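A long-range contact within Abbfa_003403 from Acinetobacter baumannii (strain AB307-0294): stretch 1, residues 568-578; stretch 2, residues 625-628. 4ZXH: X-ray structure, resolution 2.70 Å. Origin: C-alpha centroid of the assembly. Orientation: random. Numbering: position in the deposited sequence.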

# COMPACT_ATOMS: atom_id res chain seq x y z
N GLU A 568 40.00 -3.84 -18.37
CA GLU A 568 40.12 -2.46 -17.94
C GLU A 568 40.10 -2.38 -16.41
O GLU A 568 40.90 -1.67 -15.81
CB GLU A 568 39.00 -1.60 -18.55
N ARG A 569 39.22 -3.16 -15.79
CA ARG A 569 39.08 -3.19 -14.34
C ARG A 569 40.38 -3.68 -13.69
O ARG A 569 40.90 -3.06 -12.76
CB ARG A 569 37.88 -4.07 -13.96
CG ARG A 569 37.65 -4.37 -12.47
CD ARG A 569 37.67 -3.12 -11.57
NE ARG A 569 37.10 -3.39 -10.24
CZ ARG A 569 37.13 -2.53 -9.22
NH1 ARG A 569 37.73 -1.36 -9.36
NH2 ARG A 569 36.57 -2.86 -8.06
N LEU A 570 40.93 -4.78 -14.20
CA LEU A 570 42.17 -5.32 -13.65
C LEU A 570 43.32 -4.33 -13.85
O LEU A 570 44.17 -4.18 -12.98
CB LEU A 570 42.51 -6.67 -14.29
CG LEU A 570 41.55 -7.86 -14.07
CD1 LEU A 570 42.02 -9.11 -14.84
CD2 LEU A 570 41.40 -8.18 -12.58
N GLN A 571 43.37 -3.63 -14.99
CA GLN A 571 44.42 -2.65 -15.18
C GLN A 571 44.34 -1.51 -14.14
O GLN A 571 45.37 -1.15 -13.54
CB GLN A 571 44.38 -2.10 -16.60
CG GLN A 571 44.97 -3.10 -17.58
CD GLN A 571 44.81 -2.70 -19.04
OE1 GLN A 571 44.03 -1.80 -19.38
NE2 GLN A 571 45.56 -3.38 -19.91
N ASN A 572 43.15 -0.96 -13.91
CA ASN A 572 42.96 0.07 -12.88
C ASN A 572 43.46 -0.38 -11.50
O ASN A 572 44.03 0.42 -10.74
CB ASN A 572 41.49 0.48 -12.77
CG ASN A 572 41.04 1.35 -13.94
OD1 ASN A 572 41.86 1.86 -14.71
ND2 ASN A 572 39.72 1.54 -14.05
N ILE A 573 43.25 -1.65 -11.16
CA ILE A 573 43.77 -2.19 -9.92
C ILE A 573 45.31 -2.23 -9.93
O ILE A 573 45.95 -1.81 -8.96
CB ILE A 573 43.21 -3.59 -9.64
CG1 ILE A 573 41.69 -3.54 -9.56
CG2 ILE A 573 43.79 -4.16 -8.34
CD1 ILE A 573 41.06 -4.85 -9.10
N ILE A 574 45.88 -2.73 -11.03
CA ILE A 574 47.33 -2.83 -11.15
C ILE A 574 47.97 -1.49 -10.87
O ILE A 574 48.91 -1.40 -10.09
CB ILE A 574 47.80 -3.28 -12.56
CG1 ILE A 574 47.18 -4.61 -13.00
CG2 ILE A 574 49.32 -3.34 -12.61
CD1 ILE A 574 47.51 -5.75 -12.13
N GLU A 575 47.41 -0.45 -11.50
CA GLU A 575 47.99 0.89 -11.48
C GLU A 575 47.96 1.54 -10.10
O GLU A 575 48.90 2.23 -9.70
CB GLU A 575 47.27 1.78 -12.49
CG GLU A 575 47.89 3.16 -12.63
CD GLU A 575 47.34 3.95 -13.80
OE1 GLU A 575 46.25 3.59 -14.31
OE2 GLU A 575 48.01 4.92 -14.22
N ASP A 576 46.86 1.34 -9.38
CA ASP A 576 46.69 1.91 -8.05
C ASP A 576 47.51 1.14 -7.01
O ASP A 576 48.11 1.73 -6.11
CB ASP A 576 45.20 1.92 -7.68
CG ASP A 576 44.92 2.51 -6.29
OD1 ASP A 576 44.94 3.76 -6.14
OD2 ASP A 576 44.67 1.72 -5.36
N ALA A 577 47.53 -0.19 -7.15
CA ALA A 577 48.15 -1.06 -6.14
C ALA A 577 49.67 -1.14 -6.29
O ALA A 577 50.36 -1.49 -5.33
CB ALA A 577 47.53 -2.46 -6.20
N GLU A 578 50.18 -0.82 -7.47
CA GLU A 578 51.62 -0.83 -7.75
C GLU A 578 52.31 -2.09 -7.23
O GLU A 578 53.28 -1.99 -6.49
CB GLU A 578 52.27 0.41 -7.14
CG GLU A 578 51.69 1.70 -7.69
CD GLU A 578 52.17 2.95 -6.96
OE1 GLU A 578 52.64 2.84 -5.81
OE2 GLU A 578 52.07 4.04 -7.55
N MET A 625 42.13 -5.47 -0.86
CA MET A 625 40.94 -5.92 -1.58
C MET A 625 40.31 -4.70 -2.20
O MET A 625 39.92 -3.76 -1.50
CB MET A 625 39.97 -6.62 -0.62
CG MET A 625 38.76 -7.28 -1.28
SD MET A 625 39.17 -8.83 -2.10
CE MET A 625 40.09 -9.70 -0.82
N TYR A 626 40.22 -4.68 -3.52
CA TYR A 626 39.66 -3.52 -4.19
C TYR A 626 38.14 -3.56 -4.22
O TYR A 626 37.53 -4.63 -4.29
CB TYR A 626 40.27 -3.41 -5.59
CG TYR A 626 41.58 -2.70 -5.45
CD1 TYR A 626 42.71 -3.38 -5.03
CD2 TYR A 626 41.67 -1.33 -5.63
CE1 TYR A 626 43.91 -2.72 -4.85
CE2 TYR A 626 42.86 -0.67 -5.46
CZ TYR A 626 43.97 -1.36 -5.06
OH TYR A 626 45.15 -0.70 -4.88
N THR A 627 37.53 -2.38 -4.12
CA THR A 627 36.09 -2.23 -4.09
C THR A 627 35.70 -0.96 -4.85
O THR A 627 36.56 -0.12 -5.12
CB THR A 627 35.56 -2.21 -2.63
OG1 THR A 627 34.12 -2.19 -2.62
CG2 THR A 627 36.08 -1.01 -1.87
N SER A 628 34.43 -0.83 -5.23
CA SER A 628 33.97 0.28 -6.07
C SER A 628 34.22 1.66 -5.46
O SER A 628 33.58 2.05 -4.48

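Residues 568-577 form the C-terminal part of a helix, and residues 625-627 belong to a strand that begins earlier in the chain and runs past it at 122° between N-to-C directions. The axes come no closer than 10.3 Å, and the nearest alpha carbons, Ile573 CA and Tyr626 CA, lie 7.2 Å apart, so side chains must bridge the gap. The helix ends at Ala577; Glu578, the next residue, takes positive phi, while Glu578 N still hydrogen-bonds to Ile574 O (3.0 Å).

Tyr626 dominates the contact. Its CA-to-CB bond points toward the helix, and with chi1 at -83° (m) the ring extends along Ile573, Asp576 and Ala577. Ile573 CG2 sits over one ring face, 3.9 Å from the centroid of Tyr626, in a CH-pi contact; the branched side chain supplies this methyl while its backbone stays in the helix. Ala577 CB packs 3.9 Å from Tyr626 CE1, its small methyl fitting close to the ring. At the ring's far end Tyr626 OH donates a short hydrogen bond to Asp576 OD2 (2.5 Å), giving the buried phenol a polar partner. One turn before Ile573, Arg569 starts sideways but reaches the strand backbone, Arg569 NH2 lying 3.8 Å from Thr627 C, a contact without a hydrogen bond. The two stretches together bury 281 Å².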